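ESX-1 secretion system protein EccA1 (Mycobacterium tuberculosis, PDB 4F3V) probably acts as a cytosolic ATPase of the ESX-1 type VII secretion system, supplying energy for virulence-factor export, and is represented here by its N-terminal tetratricopeptide-repeat domain. Local coordinates at residues A[74-78]-A[79-83]; A[13-16]-A[17-20]; A[229-232]-A[233-236]; A[173-176]-A[177-181]. One frame throughout, in Å; residues are numbered along the deposited sequence.

Overall arrangement
All four contacts lie in the N-terminal domain of EccA1, a largely helical tetratricopeptide-repeat domain. Along the chain the order is contact 2, contact 1, contact 4, contact 3. Contacts 2 and 1, whose centres are about 11 Å apart, touch: V15 at the end of helix 2-17 packs against I76 and L81 of the loop leading to strand 84-86, with V15 CG2 3.8 Å from L81 CD1. Contacts 4 and 3 lie within helices 167-183 and 224-237, centres about 20 Å apart without touching, though both reach helix 207-221. Some 35 to 42 Å between the centres separates the two pairs, so each belongs to a different part of this elongated domain.

Contact 1: A[74-78]-A[79-83]; sequences VQISM and STLNA
L81 spreads its two methyls between I76 and M78 in a run of overlapping i to i+3 turns in the loop between helix 69-72 and strand 84-86 of the tetratricopeptide-repeat domain. The side chains of I76 and L81 cross at about a right angle, with I76 CG2 4.0 Å from L81 CD1. M78 meets the other branch at a slant: its chain folds at chi2 (-64°) and chi3 (-70°), which carries CE to 4.1 Å from L81 CD2, though the side chain sets off away from 79-83 with CB still touching it. Beneath these side chains the backbone winds tightly. T80 N donates to S77 O and L81 N to M78 O (3.1 Å), each donor standing well above the carbonyl plane, as expected of such short turns. S77 adds a weak ST-turn bond, its OG accepting from S79 N at 3.3 Å. M78 packs on D41 and I44 of helix 40-48, and R48 NE binds L81 O. Two waters bridge the turns at separate points: one accepts from S77 N and lies 3.0 Å from T80 OG1, the second donates to M78 O at 2.7 Å while accepting from A83 N at 2.8 Å.

Contact 2: A[13-16]-A[17-20]; sequences SAVS and MLPM
Torsions bring one methyl of V15 near one of L18: V15 CG1 stands opposite the backbone N (chi1 175°), whereas L18 holds CG opposite its carbonyl carbon (chi1 -80°) and extends from there, leaving V15 CG1 4.4 Å from L18 CD1. The setting is the last turn of helix 2-17, where the chain leaves the helix and turns toward helix 22-35. Here i+3 bonds appear beside the i+4 bond of M17. M17 N still reaches S13 O at 2.9 Å, with a weak second bond to A14 O, while L18 N donates to V15 O at 3.2 Å with its hydrogen pointing fairly straight (158°) but from high above the carbonyl plane. The i+3 pattern continues with M20 N bonded to M17 O. P19 has no N-H to give, and its ring lies against S16 instead. Around this end, S25 OG binds A14 O, and A14 also meets F29, so helix 22-35 covers that side; S13 OG turns back to S9 O. M20 runs out nearly straight and bends only at chi3, bringing its CE to 3.8 Å from S16 O, the carbonyl oxygen that also has P19 CD at 3.4 Å.

Contact 3: A[229-232]-A[233-236]; sequences ALLE and WLQT
L231 and L234 form the close-packed side of this turn of helix 224-237, their branches meeting with L231 CD2 4.3 Å from L234 CD1. Both are buried: L231 lies on L247 and L234 on V243 of helix 241-248, and L234 also meets A211 of helix 207-221, so L234 reaches both neighbouring helices while L231 lies on helix 241-248, in the stacked antiparallel arrangement of the repeat domain. L234 takes an unusual chi1 of -95°, away from a staggered position. The backbone behind them is regular helix; Q235 N donates to L231 O at 2.8 Å and L234 N to L230 O at 3.0 Å.

The other side is looser. E232 extends its chain outward, and W233 is exposed, with CG opposite the backbone N (chi1 177°). This carries the indole forward, toward the helix C-terminus, leaving one edge near L230 O, which lies close to the ring plane and 4.2 Å from CE3. W233 still touches A211 of helix 207-221. Q235, partly exposed, bends at chi2 and gives its OE1 to E240 N, tying the helix to the start of the next one.

On the exposed side, T236 turns its hydroxyl back toward the preceding turn. E232 O accepts from both T236 N and T236 OG1, each at 3.0 Å, the two donors arriving from opposite faces of the carbonyl plane. Thus the hydroxyl proton is spent on the helix's own backbone, and E232 O is gripped twice. The chemistry implies an amphipathic helix: leucines supply the hydrophobic attachment, while on the outer side a side-chain bond reinforces the backbone.

Contact 4: A[173-176]-A[177-181]; sequences AGVA and HGVAA
H177 to A180 each donate an N-H to the residue four before, A173 to A176, in an unbroken alpha helix whose straightest bond is V179 N to V175 O, 2.8 Å long with an N-H...O angle of 169°. Apart from H177, the side chains of 173-181 are small, and the valines make the main apolar touch. V175 CG1, opposite its own backbone N (chi1 180°), reaches V179 CG2 at 4.2 Å, the two side chains meeting obliquely one turn apart. V179 CG2, on the backbone-N side, also rests against V175 O at 3.3 Å. On a neighbouring flank the methyl of A180 sits 3.3 Å from A176 O. G174 and G178 are paired one turn apart by the bond from G178 N to G174 O at 2.9 Å and put no side chain on that strip of the helix. H177 swings its imidazole away from the first turn, leaving CB against A173 O at 3.5 Å. The H177 side chain lies about 5 Å from a bound sulfate, a likely crystallisation additive, and beside E189 and R193. Helix 167-183 is thus enclosed from several directions: V175 packs on I210 and V179 on Y213 of helix 207-221, H177 and A180 meet I155 of helix 151-158, and A181 touches A190 of helix 187-198.

Contact 1: A[74-78]-A[79-83]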
loop_
_atom_site.group_PDB
_atom_site.type_symbol
_atom_site.label_atom_id
_atom_site.label_comp_id
_atom_site.label_asym_id
_atom_site.label_seq_id
_atom_site.Cartn_x
_atom_site.Cartn_y
_atom_site.Cartn_z
ATOM N N VAL A 74 1.864 -4.413 30.508
ATOM C CA VAL A 74 1.158 -5.637 30.870
ATOM C C VAL A 74 1.812 -6.867 30.231
ATOM O O VAL A 74 1.173 -7.907 30.051
ATOM C CB VAL A 74 -0.350 -5.537 30.534
ATOM C CG1 VAL A 74 -1.041 -4.625 31.545
ATOM C CG2 VAL A 74 -0.597 -5.086 29.098
ATOM N N GLN A 75 3.088 -6.733 29.895
ATOM C CA GLN A 75 3.916 -7.827 29.380
ATOM C C GLN A 75 3.379 -8.473 28.110
ATOM O O GLN A 75 3.510 -9.677 27.924
ATOM C CB GLN A 75 4.167 -8.885 30.488
ATOM C CG GLN A 75 4.786 -8.304 31.756
ATOM C CD GLN A 75 3.755 -7.655 32.699
ATOM O OE1 GLN A 75 2.697 -8.229 32.961
ATOM N NE2 GLN A 75 4.100 -6.495 33.268
ATOM N N ILE A 76 2.782 -7.680 27.222
ATOM C CA ILE A 76 2.267 -8.221 25.949
ATOM C C ILE A 76 3.150 -7.720 24.824
ATOM O O ILE A 76 3.455 -6.520 24.741
ATOM C CB ILE A 76 0.809 -7.789 25.717
ATOM C CG1 ILE A 76 -0.119 -8.464 26.750
ATOM C CG2 ILE A 76 0.346 -8.076 24.268
ATOM C CD1 ILE A 76 -1.560 -7.979 26.701
ATOM N N SER A 77 3.611 -8.626 23.970
ATOM C CA SER A 77 4.285 -8.219 22.747
ATOM C C SER A 77 3.248 -7.715 21.718
ATOM O O SER A 77 2.206 -8.334 21.533
ATOM C CB SER A 77 5.061 -9.398 22.137
ATOM O OG SER A 77 5.539 -9.017 20.865
ATOM N N MET A 78 3.530 -6.602 21.049
ATOM C CA MET A 78 2.596 -6.073 20.044
ATOM C C MET A 78 2.372 -7.057 18.891
ATOM O O MET A 78 1.331 -7.021 18.259
ATOM C CB MET A 78 3.028 -4.704 19.510
ATOM C CG MET A 78 2.816 -3.576 20.515
ATOM S SD MET A 78 1.068 -3.334 20.911
ATOM C CE MET A 78 0.574 -2.675 19.334
ATOM N N SER A 79 3.337 -7.937 18.644
ATOM C CA SER A 79 3.185 -8.953 17.602
ATOM C C SER A 79 2.051 -9.900 17.884
ATOM O O SER A 79 1.469 -10.467 16.966
ATOM C CB SER A 79 4.471 -9.752 17.447
ATOM O OG SER A 79 5.498 -8.872 17.043
ATOM N N THR A 80 1.738 -10.063 19.160
ATOM C CA THR A 80 0.676 -10.973 19.598
ATOM C C THR A 80 -0.713 -10.444 19.188
ATOM O O THR A 80 -1.646 -11.217 19.027
ATOM C CB THR A 80 0.800 -11.186 21.116
ATOM O OG1 THR A 80 2.049 -11.862 21.372
ATOM C CG2 THR A 80 -0.377 -12.045 21.675
ATOM N N LEU A 81 -0.855 -9.136 19.000
ATOM C CA LEU A 81 -2.120 -8.596 18.474
ATOM C C LEU A 81 -2.405 -9.029 17.028
ATOM O O LEU A 81 -3.564 -9.013 16.590
ATOM C CB LEU A 81 -2.153 -7.078 18.558
ATOM C CG LEU A 81 -2.561 -6.511 19.907
ATOM C CD1 LEU A 81 -1.524 -6.936 20.946
ATOM C CD2 LEU A 81 -2.721 -4.999 19.806
ATOM N N ASN A 82 -1.346 -9.376 16.287
ATOM C CA ASN A 82 -1.438 -9.747 14.866
ATOM C C ASN A 82 -2.119 -8.660 14.029
ATOM O O ASN A 82 -2.939 -8.954 13.164
ATOM C CB ASN A 82 -2.139 -11.095 14.656
ATOM C CG ASN A 82 -1.359 -12.261 15.241
ATOM O OD1 ASN A 82 -0.161 -12.407 14.992
ATOM N ND2 ASN A 82 -2.041 -13.108 16.023
ATOM N N ALA A 83 -1.791 -7.396 14.305
ATOM C CA ALA A 83 -2.282 -6.277 13.484
ATOM C C ALA A 83 -1.508 -6.271 12.153
ATOM O O ALA A 83 -0.332 -6.665 12.117
ATOM C CB ALA A 83 -2.123 -4.959 14.215
HETATM O O HOH W 1 2.670 -11.238 24.252
HETATM O O HOH W 2 0.574 -6.697 15.696
#

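Contact 2: A[13-16]-A[17-20]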
loop_
_atom_site.group_PDB
_atom_site.type_symbol
_atom_site.label_atom_id
_atom_site.label_comp_id
_atom_site.label_asym_id
_atom_site.label_seq_id
_atom_site.Cartn_x
_atom_site.Cartn_y
_atom_site.Cartn_z
ATOM N N SER A 13 -7.292 -6.336 28.877
ATOM C CA SER A 13 -8.629 -6.852 28.626
ATOM C C SER A 13 -8.929 -6.805 27.142
ATOM O O SER A 13 -9.500 -7.757 26.607
ATOM C CB SER A 13 -9.694 -6.062 29.416
ATOM O OG SER A 13 -9.537 -6.315 30.808
ATOM N N ALA A 14 -8.564 -5.709 26.479
ATOM C CA ALA A 14 -8.864 -5.569 25.052
ATOM C C ALA A 14 -8.204 -6.703 24.262
ATOM O O ALA A 14 -8.811 -7.281 23.381
ATOM C CB ALA A 14 -8.436 -4.200 24.503
ATOM N N VAL A 15 -6.956 -7.018 24.576
ATOM C CA VAL A 15 -6.262 -8.061 23.858
ATOM C C VAL A 15 -6.882 -9.420 24.144
ATOM O O VAL A 15 -7.021 -10.220 23.241
ATOM C CB VAL A 15 -4.752 -8.064 24.160
ATOM C CG1 VAL A 15 -4.074 -9.254 23.468
ATOM C CG2 VAL A 15 -4.151 -6.723 23.690
ATOM N N SER A 16 -7.264 -9.675 25.380
ATOM C CA SER A 16 -7.906 -10.953 25.733
ATOM C C SER A 16 -9.248 -11.129 25.026
ATOM O O SER A 16 -9.663 -12.229 24.760
ATOM C CB SER A 16 -8.152 -11.037 27.229
ATOM O OG SER A 16 -6.923 -11.214 27.908
ATOM N N MET A 17 -9.923 -10.018 24.767
ATOM C CA MET A 17 -11.256 -10.026 24.188
ATOM C C MET A 17 -11.203 -10.230 22.660
ATOM O O MET A 17 -12.230 -10.518 22.057
ATOM C CB MET A 17 -11.923 -8.690 24.532
ATOM C CG MET A 17 -13.275 -8.433 23.906
ATOM S SD MET A 17 -14.502 -9.260 24.901
ATOM C CE MET A 17 -14.103 -8.305 26.385
ATOM N N LEU A 18 -10.016 -10.102 22.049
ATOM C CA LEU A 18 -9.903 -10.130 20.574
ATOM C C LEU A 18 -10.471 -11.385 19.908
ATOM O O LEU A 18 -11.181 -11.270 18.925
ATOM C CB LEU A 18 -8.464 -9.923 20.104
ATOM C CG LEU A 18 -7.947 -8.494 20.068
ATOM C CD1 LEU A 18 -6.464 -8.528 19.792
ATOM C CD2 LEU A 18 -8.685 -7.635 19.067
ATOM N N PRO A 19 -10.164 -12.584 20.435
ATOM C CA PRO A 19 -10.804 -13.765 19.847
ATOM C C PRO A 19 -12.320 -13.850 20.081
ATOM O O PRO A 19 -12.982 -14.551 19.350
ATOM C CB PRO A 19 -10.093 -14.951 20.518
ATOM C CG PRO A 19 -9.049 -14.395 21.418
ATOM C CD PRO A 19 -9.203 -12.913 21.503
ATOM N N MET A 20 -12.853 -13.176 21.103
ATOM C CA MET A 20 -14.286 -13.260 21.469
ATOM C C MET A 20 -15.094 -12.217 20.697
ATOM O O MET A 20 -16.133 -12.529 20.130
ATOM C CB MET A 20 -14.509 -13.034 22.984
ATOM C CG MET A 20 -13.897 -14.093 23.932
ATOM S SD MET A 20 -14.202 -14.070 25.748
ATOM C CE MET A 20 -13.089 -12.774 26.303
#

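Contact 3: A[229-232]-A[233-236]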
loop_
_atom_site.group_PDB
_atom_site.type_symbol
_atom_site.label_atom_id
_atom_site.label_comp_id
_atom_site.label_asym_id
_atom_site.label_seq_id
_atom_site.Cartn_x
_atom_site.Cartn_y
_atom_site.Cartn_z
ATOM N N ALA A 229 -9.698 -11.126 -24.229
ATOM C CA ALA A 229 -9.510 -12.363 -23.468
ATOM C C ALA A 229 -9.084 -12.014 -22.017
ATOM O O ALA A 229 -9.631 -12.548 -21.051
ATOM C CB ALA A 229 -8.499 -13.291 -24.161
ATOM N N LEU A 230 -8.188 -11.037 -21.872
ATOM C CA LEU A 230 -7.745 -10.622 -20.542
ATOM C C LEU A 230 -8.880 -9.946 -19.736
ATOM O O LEU A 230 -9.017 -10.172 -18.533
ATOM C CB LEU A 230 -6.504 -9.723 -20.647
ATOM C CG LEU A 230 -5.194 -10.441 -21.045
ATOM C CD1 LEU A 230 -4.217 -9.500 -21.757
ATOM C CD2 LEU A 230 -4.495 -11.127 -19.865
ATOM N N LEU A 231 -9.679 -9.115 -20.406
ATOM C CA LEU A 231 -10.802 -8.429 -19.754
ATOM C C LEU A 231 -11.929 -9.402 -19.400
ATOM O O LEU A 231 -12.541 -9.286 -18.331
ATOM C CB LEU A 231 -11.309 -7.262 -20.614
ATOM C CG LEU A 231 -10.310 -6.100 -20.780
ATOM C CD1 LEU A 231 -10.699 -5.107 -21.869
ATOM C CD2 LEU A 231 -10.141 -5.359 -19.461
ATOM N N GLU A 232 -12.177 -10.401 -20.257
ATOM C CA GLU A 232 -13.134 -11.466 -19.906
ATOM C C GLU A 232 -12.675 -12.247 -18.684
ATOM O O GLU A 232 -13.478 -12.585 -17.804
ATOM C CB GLU A 232 -13.378 -12.427 -21.098
ATOM C CG GLU A 232 -14.093 -11.772 -22.266
ATOM C CD GLU A 232 -14.265 -12.643 -23.512
ATOM O OE1 GLU A 232 -13.584 -13.676 -23.661
ATOM O OE2 GLU A 232 -15.103 -12.262 -24.363
ATOM N N TRP A 233 -11.381 -12.527 -18.615
ATOM C CA TRP A 233 -10.828 -13.195 -17.442
ATOM C C TRP A 233 -11.046 -12.344 -16.203
ATOM O O TRP A 233 -11.470 -12.847 -15.148
ATOM C CB TRP A 233 -9.358 -13.500 -17.652
ATOM C CG TRP A 233 -8.748 -14.120 -16.454
ATOM C CD1 TRP A 233 -8.741 -15.459 -16.123
ATOM C CD2 TRP A 233 -8.083 -13.443 -15.342
ATOM N NE1 TRP A 233 -8.109 -15.655 -14.933
ATOM C CE2 TRP A 233 -7.701 -14.483 -14.411
ATOM C CE3 TRP A 233 -7.741 -12.122 -15.060
ATOM C CZ2 TRP A 233 -7.035 -14.204 -13.238
ATOM C CZ3 TRP A 233 -7.068 -11.850 -13.868
ATOM C CH2 TRP A 233 -6.733 -12.861 -12.983
ATOM N N LEU A 234 -10.780 -11.043 -16.322
ATOM C CA LEU A 234 -10.974 -10.108 -15.193
ATOM C C LEU A 234 -12.423 -10.017 -14.753
ATOM O O LEU A 234 -12.694 -10.045 -13.558
ATOM C CB LEU A 234 -10.491 -8.701 -15.526
ATOM C CG LEU A 234 -9.087 -8.292 -15.118
ATOM C CD1 LEU A 234 -8.870 -6.844 -15.603
ATOM C CD2 LEU A 234 -8.834 -8.404 -13.590
ATOM N N GLN A 235 -13.355 -9.917 -15.702
ATOM C CA GLN A 235 -14.764 -9.797 -15.342
ATOM C C GLN A 235 -15.241 -11.079 -14.660
ATOM O O GLN A 235 -16.113 -11.028 -13.788
ATOM C CB GLN A 235 -15.646 -9.439 -16.562
ATOM C CG GLN A 235 -17.083 -8.956 -16.258
ATOM C CD GLN A 235 -17.212 -7.786 -15.247
ATOM O OE1 GLN A 235 -16.251 -7.040 -14.942
ATOM N NE2 GLN A 235 -18.432 -7.625 -14.718
ATOM N N THR A 236 -14.648 -12.220 -15.015
ATOM C CA THR A 236 -14.996 -13.477 -14.349
ATOM C C THR A 236 -14.421 -13.574 -12.952
ATOM O O THR A 236 -15.107 -14.005 -12.046
ATOM C CB THR A 236 -14.535 -14.702 -15.143
ATOM O OG1 THR A 236 -15.167 -14.685 -16.414
ATOM C CG2 THR A 236 -14.887 -15.966 -14.415
#

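Contact 4: A[173-176]-A[177-181]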
loop_
_atom_site.group_PDB
_atom_site.type_symbol
_atom_site.label_atom_id
_atom_site.label_comp_id
_atom_site.label_asym_id
_atom_site.label_seq_id
_atom_site.Cartn_x
_atom_site.Cartn_y
_atom_site.Cartn_z
ATOM N N ALA A 173 7.563 -5.487 -7.088
ATOM C CA ALA A 173 8.337 -4.453 -7.728
ATOM C C ALA A 173 8.319 -4.597 -9.251
ATOM O O ALA A 173 8.275 -3.588 -9.965
ATOM C CB ALA A 173 9.765 -4.482 -7.216
ATOM N N GLY A 174 8.377 -5.836 -9.730
ATOM C CA GLY A 174 8.229 -6.148 -11.147
ATOM C C GLY A 174 6.872 -5.719 -11.690
ATOM O O GLY A 174 6.790 -5.179 -12.788
ATOM N N VAL A 175 5.816 -5.924 -10.906
ATOM C CA VAL A 175 4.508 -5.381 -11.258
ATOM C C VAL A 175 4.547 -3.851 -11.373
ATOM O O VAL A 175 4.059 -3.275 -12.361
ATOM C CB VAL A 175 3.421 -5.807 -10.257
ATOM C CG1 VAL A 175 2.073 -5.195 -10.676
ATOM C CG2 VAL A 175 3.322 -7.335 -10.197
ATOM N N ALA A 176 5.148 -3.178 -10.384
ATOM C CA ALA A 176 5.259 -1.699 -10.445
ATOM C C ALA A 176 6.038 -1.230 -11.663
ATOM O O ALA A 176 5.660 -0.242 -12.317
ATOM C CB ALA A 176 5.857 -1.122 -9.158
ATOM N N HIS A 177 7.102 -1.958 -11.995
ATOM C CA HIS A 177 7.944 -1.625 -13.130
ATOM C C HIS A 177 7.114 -1.772 -14.418
ATOM O O HIS A 177 7.131 -0.897 -15.304
ATOM C CB HIS A 177 9.185 -2.530 -13.142
ATOM C CG HIS A 177 10.346 -1.977 -13.958
ATOM N ND1 HIS A 177 11.640 -2.262 -13.686
ATOM C CD2 HIS A 177 10.360 -1.142 -15.069
ATOM C CE1 HIS A 177 12.423 -1.634 -14.575
ATOM N NE2 HIS A 177 11.634 -0.952 -15.417
ATOM N N GLY A 178 6.336 -2.859 -14.508
ATOM C CA GLY A 178 5.459 -3.112 -15.683
ATOM C C GLY A 178 4.331 -2.124 -15.847
ATOM O O GLY A 178 4.060 -1.672 -16.959
ATOM N N VAL A 179 3.682 -1.766 -14.728
ATOM C CA VAL A 179 2.654 -0.741 -14.726
ATOM C C VAL A 179 3.203 0.616 -15.182
ATOM O O VAL A 179 2.581 1.301 -16.011
ATOM C CB VAL A 179 1.966 -0.667 -13.359
ATOM C CG1 VAL A 179 1.097 0.577 -13.245
ATOM C CG2 VAL A 179 1.142 -1.962 -13.136
ATOM N N ALA A 180 4.337 1.016 -14.603
ATOM C CA ALA A 180 5.013 2.257 -14.987
ATOM C C ALA A 180 5.339 2.248 -16.497
ATOM O O ALA A 180 5.079 3.225 -17.208
ATOM C CB ALA A 180 6.284 2.468 -14.136
ATOM N N ALA A 181 5.887 1.137 -16.997
ATOM C CA ALA A 181 6.168 1.002 -18.451
ATOM C C ALA A 181 4.930 1.178 -19.320
ATOM O O ALA A 181 4.947 1.925 -20.293
ATOM C CB ALA A 181 6.806 -0.335 -18.759
#